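Local coordinates for protein sortase (PDB 5UTT) that probably acts as a sortase, a cysteine transpeptidase that cuts surface proteins at a sorting signal and joins them to an acceptor on the cell surface, at residues 82-93 with 155-165; 94-102 with 110-118. One frame throughout, in Å; residues are numbered along the deposited sequence.

Interaction 1 (82-93 with 155-165)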
loop_
_atom_site.group_PDB
_atom_site.type_symbol
_atom_site.label_atom_id
_atom_site.label_comp_id
_atom_site.label_asym_id
_atom_site.label_seq_id
_atom_site.Cartn_x
_atom_site.Cartn_y
_atom_site.Cartn_z
ATOM N N ARG A 82 7.010 -5.540 9.657
ATOM C CA ARG A 82 6.060 -5.446 10.739
ATOM C C ARG A 82 6.582 -4.719 11.964
ATOM O O ARG A 82 5.771 -4.182 12.741
ATOM C CB ARG A 82 5.642 -6.850 11.171
ATOM C CG ARG A 82 4.436 -6.933 12.096
ATOM C CD ARG A 82 3.151 -6.765 11.270
ATOM N NE ARG A 82 1.968 -6.693 12.128
ATOM C CZ ARG A 82 1.203 -7.727 12.463
ATOM N NH1 ARG A 82 0.159 -7.548 13.269
ATOM N NH2 ARG A 82 1.482 -8.939 12.010
ATOM N N ARG A 83 7.903 -4.679 12.138
ATOM C CA ARG A 83 8.516 -4.226 13.401
ATOM C C ARG A 83 9.513 -3.052 13.321
ATOM O O ARG A 83 10.156 -2.712 14.325
ATOM C CB ARG A 83 9.173 -5.428 14.087
ATOM C CG ARG A 83 8.223 -6.633 14.174
ATOM C CD ARG A 83 8.287 -7.373 15.498
ATOM N NE ARG A 83 9.298 -8.427 15.483
ATOM C CZ ARG A 83 10.026 -8.805 16.534
ATOM N NH1 ARG A 83 9.891 -8.206 17.712
ATOM N NH2 ARG A 83 10.911 -9.788 16.403
ATOM N N THR A 84 9.613 -2.398 12.177
ATOM C CA THR A 84 10.529 -1.247 12.006
ATOM C C THR A 84 10.102 0.023 12.748
ATOM O O THR A 84 8.927 0.243 13.013
ATOM C CB THR A 84 10.713 -0.875 10.530
ATOM O OG1 THR A 84 9.452 -0.965 9.846
ATOM C CG2 THR A 84 11.692 -1.791 9.862
ATOM N N TYR A 85 11.087 0.848 13.102
ATOM C CA TYR A 85 10.840 2.063 13.883
ATOM C C TYR A 85 10.387 3.221 12.993
ATOM O O TYR A 85 10.834 3.374 11.853
ATOM C CB TYR A 85 12.105 2.438 14.690
ATOM C CG TYR A 85 11.973 3.708 15.514
ATOM C CD1 TYR A 85 11.434 3.683 16.809
ATOM C CD2 TYR A 85 12.385 4.941 14.997
ATOM C CE1 TYR A 85 11.308 4.848 17.555
ATOM C CE2 TYR A 85 12.257 6.104 15.733
ATOM C CZ TYR A 85 11.718 6.057 17.008
ATOM O OH TYR A 85 11.595 7.217 17.737
ATOM N N GLY A 86 9.494 4.046 13.508
ATOM C CA GLY A 86 9.141 5.270 12.852
ATOM C C GLY A 86 7.985 4.963 11.914
ATOM O O GLY A 86 6.894 5.487 12.101
ATOM N N ASN A 87 8.225 4.068 10.960
ATOM C CA ASN A 87 7.197 3.661 9.978
ATOM C C ASN A 87 7.288 2.171 9.779
ATOM O O ASN A 87 8.369 1.633 9.590
ATOM C CB ASN A 87 7.398 4.345 8.627
ATOM C CG ASN A 87 6.893 5.773 8.602
ATOM O OD1 ASN A 87 5.698 6.036 8.886
ATOM N ND2 ASN A 87 7.749 6.697 8.179
ATOM N N SER A 88 6.145 1.502 9.759
ATOM C CA SER A 88 6.078 0.064 9.618
ATOM C C SER A 88 4.638 -0.367 9.331
ATOM O O SER A 88 3.744 0.439 9.460
ATOM C CB SER A 88 6.447 -0.618 10.893
ATOM O OG SER A 88 5.427 -0.410 11.870
ATOM N N PHE A 89 4.411 -1.651 9.092
ATOM C CA PHE A 89 3.014 -2.183 8.935
ATOM C C PHE A 89 2.577 -2.853 10.262
ATOM O O PHE A 89 1.808 -3.835 10.318
ATOM C CB PHE A 89 2.935 -3.174 7.750
ATOM C CG PHE A 89 3.035 -2.554 6.366
ATOM C CD1 PHE A 89 3.257 -1.198 6.182
ATOM C CD2 PHE A 89 2.896 -3.349 5.240
ATOM C CE1 PHE A 89 3.296 -0.649 4.916
ATOM C CE2 PHE A 89 2.952 -2.793 3.973
ATOM C CZ PHE A 89 3.183 -1.462 3.810
ATOM N N ARG A 90 3.143 -2.382 11.382
ATOM C CA ARG A 90 2.887 -3.010 12.662
ATOM C C ARG A 90 1.412 -3.259 12.918
ATOM O O ARG A 90 1.039 -4.327 13.442
ATOM C CB ARG A 90 3.409 -2.110 13.771
ATOM C CG ARG A 90 3.279 -2.711 15.154
ATOM C CD ARG A 90 3.725 -1.678 16.164
ATOM N NE ARG A 90 3.883 -2.250 17.471
ATOM C CZ ARG A 90 4.159 -1.546 18.564
ATOM N NH1 ARG A 90 4.296 -0.221 18.491
ATOM N NH2 ARG A 90 4.292 -2.165 19.728
ATOM N N ARG A 91 0.592 -2.266 12.600
ATOM C CA ARG A 91 -0.796 -2.277 13.013
ATOM C C ARG A 91 -1.645 -2.488 11.797
ATOM O O ARG A 91 -2.722 -1.958 11.710
ATOM C CB ARG A 91 -1.177 -1.045 13.843
ATOM C CG ARG A 91 -0.608 -1.071 15.259
ATOM C CD ARG A 91 -1.502 -1.889 16.184
ATOM N NE ARG A 91 -1.430 -3.351 15.988
ATOM C CZ ARG A 91 -0.490 -4.137 16.494
ATOM N NH1 ARG A 91 0.517 -3.646 17.246
ATOM N NH2 ARG A 91 -0.550 -5.443 16.260
ATOM N N ILE A 92 -1.149 -3.327 10.885
ATOM C CA ILE A 92 -1.940 -3.747 9.717
ATOM C C ILE A 92 -3.283 -4.339 10.133
ATOM O O ILE A 92 -4.259 -4.301 9.350
ATOM C CB ILE A 92 -1.118 -4.712 8.846
ATOM C CG1 ILE A 92 -1.744 -4.839 7.441
ATOM C CG2 ILE A 92 -0.931 -6.053 9.519
ATOM C CD1 ILE A 92 -0.836 -5.459 6.409
ATOM N N ASP A 93 -3.322 -4.891 11.336
ATOM C CA ASP A 93 -4.510 -5.588 11.877
ATOM C C ASP A 93 -5.652 -4.644 12.247
ATOM O O ASP A 93 -6.739 -5.121 12.546
ATOM C CB ASP A 93 -4.151 -6.470 13.077
ATOM C CG ASP A 93 -3.455 -5.697 14.187
ATOM O OD1 ASP A 93 -3.241 -4.490 14.054
ATOM O OD2 ASP A 93 -3.162 -6.322 15.207
ATOM N N GLY A 155 1.615 -13.989 16.339
ATOM C CA GLY A 155 1.123 -12.777 15.677
ATOM C C GLY A 155 2.156 -11.767 15.170
ATOM O O GLY A 155 2.957 -12.059 14.309
ATOM N N GLU A 156 2.087 -10.554 15.706
ATOM C CA GLU A 156 3.000 -9.484 15.346
ATOM C C GLU A 156 4.486 -9.930 15.403
ATOM O O GLU A 156 5.353 -9.403 14.695
ATOM C CB GLU A 156 2.700 -8.260 16.235
ATOM C CG GLU A 156 3.457 -6.995 15.902
ATOM C CD GLU A 156 3.350 -5.930 16.990
ATOM O OE1 GLU A 156 2.351 -5.927 17.753
ATOM O OE2 GLU A 156 4.271 -5.095 17.059
ATOM N N PHE A 157 4.771 -10.900 16.270
ATOM C CA PHE A 157 6.144 -11.312 16.531
ATOM C C PHE A 157 6.483 -12.672 15.907
ATOM O O PHE A 157 7.440 -13.343 16.316
ATOM C CB PHE A 157 6.370 -11.304 18.047
ATOM C CG PHE A 157 5.967 -10.005 18.682
ATOM C CD1 PHE A 157 6.850 -8.947 18.729
ATOM C CD2 PHE A 157 4.655 -9.813 19.116
ATOM C CE1 PHE A 157 6.464 -7.717 19.270
ATOM C CE2 PHE A 157 4.267 -8.596 19.655
ATOM C CZ PHE A 157 5.177 -7.552 19.733
ATOM N N GLY A 158 5.671 -13.096 14.935
ATOM C CA GLY A 158 5.893 -14.327 14.211
ATOM C C GLY A 158 5.865 -14.109 12.715
ATOM O O GLY A 158 5.608 -13.003 12.221
ATOM N N ASN A 159 6.244 -15.140 11.981
ATOM C CA ASN A 159 6.444 -14.970 10.547
ATOM C C ASN A 159 6.239 -16.233 9.753
ATOM O O ASN A 159 6.771 -16.376 8.634
ATOM C CB ASN A 159 7.818 -14.332 10.251
ATOM C CG ASN A 159 8.958 -15.108 10.842
ATOM O OD1 ASN A 159 8.755 -15.977 11.694
ATOM N ND2 ASN A 159 10.177 -14.812 10.383
ATOM N N ASP A 160 5.420 -17.149 10.275
ATOM C CA ASP A 160 5.086 -18.341 9.491
ATOM C C ASP A 160 3.966 -18.011 8.499
ATOM O O ASP A 160 3.685 -18.768 7.594
ATOM C CB ASP A 160 4.741 -19.567 10.362
ATOM C CG ASP A 160 3.467 -19.407 11.186
ATOM O OD1 ASP A 160 3.044 -18.269 11.479
ATOM O OD2 ASP A 160 2.887 -20.465 11.540
ATOM N N LEU A 161 3.358 -16.864 8.674
ATOM C CA LEU A 161 2.220 -16.456 7.833
ATOM C C LEU A 161 2.439 -15.028 7.333
ATOM O O LEU A 161 3.356 -14.345 7.726
ATOM C CB LEU A 161 0.919 -16.540 8.609
ATOM C CG LEU A 161 0.380 -17.912 9.054
ATOM C CD1 LEU A 161 -0.970 -17.826 9.764
ATOM C CD2 LEU A 161 0.350 -18.838 7.874
ATOM N N ARG A 162 1.550 -14.594 6.438
ATOM C CA ARG A 162 1.594 -13.218 5.933
ATOM C C ARG A 162 0.206 -12.583 6.044
ATOM O O ARG A 162 -0.773 -13.139 5.537
ATOM C CB ARG A 162 2.095 -13.176 4.468
ATOM C CG ARG A 162 3.439 -13.847 4.223
ATOM C CD ARG A 162 4.548 -13.046 4.864
ATOM N NE ARG A 162 5.891 -13.543 4.502
ATOM C CZ ARG A 162 6.542 -14.426 5.229
ATOM N NH1 ARG A 162 5.944 -14.938 6.320
ATOM N NH2 ARG A 162 7.768 -14.823 4.873
ATOM N N TRP A 163 0.130 -11.422 6.677
ATOM C CA TRP A 163 -1.107 -10.643 6.726
ATOM C C TRP A 163 -1.187 -9.747 5.491
ATOM O O TRP A 163 -0.312 -8.921 5.214
ATOM C CB TRP A 163 -1.170 -9.828 8.012
ATOM C CG TRP A 163 -2.511 -9.228 8.263
ATOM C CD1 TRP A 163 -3.162 -8.257 7.531
ATOM C CD2 TRP A 163 -3.323 -9.469 9.406
ATOM N NE1 TRP A 163 -4.349 -7.915 8.146
ATOM C CE2 TRP A 163 -4.473 -8.672 9.290
ATOM C CE3 TRP A 163 -3.212 -10.335 10.503
ATOM C CZ2 TRP A 163 -5.469 -8.708 10.234
ATOM C CZ3 TRP A 163 -4.200 -10.365 11.430
ATOM C CH2 TRP A 163 -5.315 -9.550 11.300
ATOM N N ILE A 164 -2.292 -9.895 4.752
ATOM C CA ILE A 164 -2.486 -9.232 3.465
ATOM C C ILE A 164 -3.719 -8.339 3.561
ATOM O O ILE A 164 -4.749 -8.776 4.011
ATOM C CB ILE A 164 -2.787 -10.225 2.341
ATOM C CG1 ILE A 164 -1.805 -11.398 2.356
ATOM C CG2 ILE A 164 -2.831 -9.515 0.976
ATOM C CD1 ILE A 164 -0.377 -10.982 2.112
ATOM N N VAL A 165 -3.584 -7.079 3.155
ATOM C CA VAL A 165 -4.749 -6.176 3.044
ATOM C C VAL A 165 -4.951 -5.754 1.599
ATOM O O VAL A 165 -4.046 -5.247 0.967
ATOM C CB VAL A 165 -4.635 -4.923 3.949
ATOM C CG1 VAL A 165 -5.797 -3.926 3.740
ATOM C CG2 VAL A 165 -4.606 -5.345 5.382
HETATM O O HOH W 1 0.266 -7.556 18.439
HETATM O O HOH W 2 -6.414 -5.942 8.421
#
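With CG trans to its backbone N (chi1 -174°) and the chain stretched beyond it, Glu-156 reaches Arg-90 and Arg-91, offering one oxygen to each. Arg-90, also extended, brings NE within 2.9 Å of Glu-156 OE2, on the syn side but tilted out of the carboxylate plane. Arg-91 instead folds at chi2 and chi3 and meets Glu-156 end-on: NH1 lies 3.0 Å and NH2 3.3 Å from OE1, both over the same carboxylate face, with the two planes 71° apart. Asp-93 fixes the rotation of the Arg-91 guanidinium by a side-on grip, NE to OD1 at 2.9 Å and NH2 to OD2. The Arg-82 guanidinium has Glu-156 CA over one face and Ile-92 CG2 over the opposite one, both offset toward the rim; its NE donates to Arg-90 O, its NH2 to Cys-149 O and His-150 ND1. Ile-92 CG2 also makes a CH-pi contact, 3.9 Å from the centroid of the Trp-163 five-membered ring, and Asp-93 CB covers the six-membered ring on the same face. Ile-92 CG1 packs 3.6 Å from Val-165 CG2. The loop after strand 74-79 thus meets both the 142-150/161-174 connection, probably the sortase beta7/beta8 loop, and the start of strand 161-174, where Trp-163 stacks on His-117 of strand 108-120.

Interaction 2 (94-102 with 110-118)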
loop_
_atom_site.group_PDB
_atom_site.type_symbol
_atom_site.label_atom_id
_atom_site.label_comp_id
_atom_site.label_asym_id
_atom_site.label_seq_id
_atom_site.Cartn_x
_atom_site.Cartn_y
_atom_site.Cartn_z
ATOM N N LEU A 94 -5.445 -3.331 12.181
ATOM C CA LEU A 94 -6.478 -2.362 12.523
ATOM C C LEU A 94 -7.333 -2.080 11.318
ATOM O O LEU A 94 -8.326 -1.429 11.452
ATOM C CB LEU A 94 -5.898 -1.038 12.999
ATOM C CG LEU A 94 -5.007 -1.069 14.268
ATOM C CD1 LEU A 94 -4.540 0.357 14.502
ATOM C CD2 LEU A 94 -5.737 -1.612 15.470
ATOM N N LEU A 95 -6.932 -2.552 10.153
ATOM C CA LEU A 95 -7.610 -2.155 8.922
ATOM C C LEU A 95 -8.826 -3.044 8.714
ATOM O O LEU A 95 -8.741 -4.291 8.699
ATOM C CB LEU A 95 -6.623 -2.231 7.749
ATOM C CG LEU A 95 -5.394 -1.319 7.856
ATOM C CD1 LEU A 95 -4.399 -1.560 6.750
ATOM C CD2 LEU A 95 -5.871 0.118 7.826
ATOM N N GLN A 96 -9.970 -2.391 8.547
ATOM C CA GLN A 96 -11.226 -3.066 8.361
ATOM C C GLN A 96 -11.834 -2.581 7.040
ATOM O O GLN A 96 -11.460 -1.535 6.504
ATOM C CB GLN A 96 -12.145 -2.729 9.546
ATOM C CG GLN A 96 -11.506 -2.977 10.920
ATOM C CD GLN A 96 -12.324 -2.444 12.088
ATOM O OE1 GLN A 96 -13.527 -2.257 11.990
ATOM N NE2 GLN A 96 -11.658 -2.221 13.225
ATOM N N GLU A 97 -12.816 -3.322 6.552
ATOM C CA GLU A 97 -13.503 -2.903 5.351
ATOM C C GLU A 97 -13.915 -1.433 5.402
ATOM O O GLU A 97 -14.530 -0.952 6.371
ATOM C CB GLU A 97 -14.715 -3.775 5.137
ATOM C CG GLU A 97 -15.383 -3.517 3.800
ATOM C CD GLU A 97 -16.723 -4.181 3.700
ATOM O OE1 GLU A 97 -17.141 -4.878 4.662
ATOM O OE2 GLU A 97 -17.370 -3.988 2.638
ATOM N N GLY A 98 -13.600 -0.716 4.336
ATOM C CA GLY A 98 -13.907 0.709 4.224
ATOM C C GLY A 98 -12.860 1.682 4.735
ATOM O O GLY A 98 -12.893 2.876 4.415
ATOM N N ASP A 99 -11.879 1.182 5.479
ATOM C CA ASP A 99 -10.789 2.068 5.874
ATOM C C ASP A 99 -9.970 2.545 4.679
ATOM O O ASP A 99 -9.763 1.805 3.698
ATOM C CB ASP A 99 -9.886 1.332 6.859
ATOM C CG ASP A 99 -10.554 1.102 8.197
ATOM O OD1 ASP A 99 -11.466 1.876 8.573
ATOM O OD2 ASP A 99 -10.155 0.166 8.901
ATOM N N GLU A 100 -9.455 3.772 4.765
ATOM C CA GLU A 100 -8.719 4.337 3.656
ATOM C C GLU A 100 -7.259 3.979 3.661
ATOM O O GLU A 100 -6.607 3.996 4.737
ATOM C CB GLU A 100 -8.806 5.860 3.698
ATOM C CG GLU A 100 -10.133 6.372 3.124
ATOM C CD GLU A 100 -10.289 7.871 3.135
ATOM O OE1 GLU A 100 -9.552 8.552 3.867
ATOM O OE2 GLU A 100 -11.165 8.388 2.375
ATOM N N ILE A 101 -6.730 3.683 2.482
ATOM C CA ILE A 101 -5.269 3.548 2.273
ATOM C C ILE A 101 -4.892 4.581 1.213
ATOM O O ILE A 101 -5.430 4.579 0.080
ATOM C CB ILE A 101 -4.889 2.127 1.848
ATOM C CG1 ILE A 101 -5.235 1.126 2.968
ATOM C CG2 ILE A 101 -3.424 2.006 1.463
ATOM C CD1 ILE A 101 -4.892 -0.291 2.614
ATOM N N ILE A 102 -4.002 5.489 1.555
ATOM C CA ILE A 102 -3.788 6.690 0.723
ATOM C C ILE A 102 -2.350 6.699 0.291
ATOM O O ILE A 102 -1.429 6.568 1.168
ATOM C CB ILE A 102 -4.165 7.992 1.456
ATOM C CG1 ILE A 102 -5.641 7.937 1.897
ATOM C CG2 ILE A 102 -3.836 9.222 0.589
ATOM C CD1 ILE A 102 -6.089 9.109 2.727
ATOM N N TYR A 110 -3.753 9.247 -4.391
ATOM C CA TYR A 110 -4.542 8.070 -4.729
ATOM C C TYR A 110 -5.193 7.514 -3.477
ATOM O O TYR A 110 -4.493 7.153 -2.511
ATOM C CB TYR A 110 -3.675 6.991 -5.330
ATOM C CG TYR A 110 -2.972 7.355 -6.610
ATOM C CD1 TYR A 110 -1.722 7.962 -6.600
ATOM C CD2 TYR A 110 -3.506 7.014 -7.849
ATOM C CE1 TYR A 110 -1.058 8.250 -7.755
ATOM C CE2 TYR A 110 -2.842 7.323 -9.009
ATOM C CZ TYR A 110 -1.616 7.921 -8.970
ATOM O OH TYR A 110 -0.961 8.228 -10.121
ATOM N N VAL A 111 -6.525 7.437 -3.504
ATOM C CA VAL A 111 -7.247 6.940 -2.342
ATOM C C VAL A 111 -7.959 5.613 -2.663
ATOM O O VAL A 111 -8.838 5.514 -3.575
ATOM C CB VAL A 111 -8.253 7.964 -1.749
ATOM C CG1 VAL A 111 -9.015 7.328 -0.594
ATOM C CG2 VAL A 111 -7.618 9.289 -1.322
ATOM N N PHE A 112 -7.583 4.603 -1.875
ATOM C CA PHE A 112 -8.103 3.245 -1.934
ATOM C C PHE A 112 -8.919 2.955 -0.676
ATOM O O PHE A 112 -8.648 3.489 0.424
ATOM C CB PHE A 112 -6.965 2.212 -2.083
ATOM C CG PHE A 112 -6.077 2.435 -3.253
ATOM C CD1 PHE A 112 -5.042 3.394 -3.221
ATOM C CD2 PHE A 112 -6.186 1.647 -4.381
ATOM C CE1 PHE A 112 -4.208 3.563 -4.319
ATOM C CE2 PHE A 112 -5.376 1.829 -5.486
ATOM C CZ PHE A 112 -4.376 2.793 -5.471
ATOM N N LYS A 113 -9.915 2.052 -0.808
ATOM C CA LYS A 113 -10.706 1.629 0.336
ATOM C C LYS A 113 -10.615 0.122 0.549
ATOM O O LYS A 113 -10.756 -0.649 -0.414
ATOM C CB LYS A 113 -12.168 2.027 0.119
ATOM C CG LYS A 113 -12.361 3.528 0.042
ATOM C CD LYS A 113 -12.273 4.181 1.397
ATOM C CE LYS A 113 -13.176 5.422 1.482
ATOM N NZ LYS A 113 -14.667 5.149 1.492
ATOM N N VAL A 114 -10.297 -0.277 1.796
ATOM C CA VAL A 114 -10.092 -1.679 2.135
ATOM C C VAL A 114 -11.336 -2.541 1.795
ATOM O O VAL A 114 -12.467 -2.162 2.111
ATOM C CB VAL A 114 -9.684 -1.873 3.605
ATOM C CG1 VAL A 114 -9.718 -3.337 3.986
ATOM C CG2 VAL A 114 -8.294 -1.319 3.826
ATOM N N THR A 115 -11.086 -3.651 1.092
ATOM C CA THR A 115 -12.130 -4.604 0.693
ATOM C C THR A 115 -12.089 -5.824 1.606
ATOM O O THR A 115 -13.080 -6.553 1.754
ATOM C CB THR A 115 -11.986 -5.031 -0.780
ATOM O OG1 THR A 115 -10.683 -5.602 -0.991
ATOM C CG2 THR A 115 -12.234 -3.856 -1.686
ATOM N N GLY A 116 -10.944 -6.074 2.232
ATOM C CA GLY A 116 -10.813 -7.257 3.062
ATOM C C GLY A 116 -9.347 -7.525 3.411
ATOM O O GLY A 116 -8.445 -6.863 2.879
ATOM N N HIS A 117 -9.124 -8.490 4.304
ATOM C CA HIS A 117 -7.778 -8.986 4.587
ATOM C C HIS A 117 -7.715 -10.500 4.497
ATOM O O HIS A 117 -8.757 -11.194 4.537
ATOM C CB HIS A 117 -7.282 -8.504 5.959
ATOM C CG HIS A 117 -7.748 -9.337 7.108
ATOM N ND1 HIS A 117 -8.964 -9.156 7.716
ATOM C CD2 HIS A 117 -7.128 -10.327 7.791
ATOM C CE1 HIS A 117 -9.090 -10.026 8.707
ATOM N NE2 HIS A 117 -7.979 -10.736 8.779
ATOM N N GLU A 118 -6.506 -11.010 4.321
ATOM C CA GLU A 118 -6.243 -12.433 4.249
ATOM C C GLU A 118 -5.070 -12.758 5.137
ATOM O O GLU A 118 -4.180 -11.969 5.246
ATOM C CB GLU A 118 -5.882 -12.803 2.826
ATOM C CG GLU A 118 -7.046 -12.625 1.878
ATOM C CD GLU A 118 -6.643 -12.315 0.494
ATOM O OE1 GLU A 118 -5.437 -12.085 0.221
ATOM O OE2 GLU A 118 -7.586 -12.277 -0.340
HETATM O O HOH W 3 -10.251 -6.963 8.347
#
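Val-114 is the main knob of this contact, which forms one end of an antiparallel beta hairpin in the sortase beta-barrel fold. Its two methyls sit in a hollow walled by Gln-96, Asp-99, Leu-95 and Ile-101: CG1 rests 3.6 Å from Gln-96 O, and CG2 touches Ile-101 CD1 at 3.8 Å, crossing it at a slant. The rim of that hollow is the type II turn from Gln-96 to Asp-99, where at Gly-98 a CB would be jammed against the carbonyl O of Glu-97, so the position calls for glycine. Gly-98 N donates to Val-114 O, and Val-114 N returns a bond to Asp-99 O, gripping the valine backbone from two points. Regular pairing follows at Ile-101 and Phe-112, a hydrogen-bonded pair whose side chains join Ile-144 on one face of the sheet. On the other face, Ile-102 and Val-111 lie side by side, Ile-102 CG1 4.0 Å from Val-111 CG2, and Glu-100 runs alongside Lys-113. Bent at chi2, chi3 and chi4, Lys-113 folds its aliphatic part toward the turn and Glu-100, CD 3.3 Å from Gly-98 O and 3.5 Å from Glu-100 CG. The charged ends do not meet, and Glu-100 OE1 is hydrogen-bonded to Ser-182 instead. Phe-112, with CG beside its backbone N (chi1 -56°), turns its ring edge to the opposite strand, placing CD1 3.5 Å from Ile-101 O, nearly in the ring plane.

Interaction 2 is nested within the chain loop that interaction 1 closes, and the two meet across neighbouring strands 161-174 and 108-120. Ile-164 N of the first lies 2.8 Å from Glu-118 O of the second, a probable hydrogen bond, and Val-165 CG1 packs 3.6 Å from Val-114 CG2. Interaction 1 lies farther out, its centre about 13 Å from the centre of the chain, against 9 Å for interaction 2, and ties two loops with salt bridges and a water before becoming apolar at the strand. Interaction 2 joins sheet pairing at 100-102 to a turn that clasps Val-114, with Glu-97 at the exposed turn and Glu-100 and Lys-113 partly exposed beside buried Ile-102 and Val-111. Both are only partly buried.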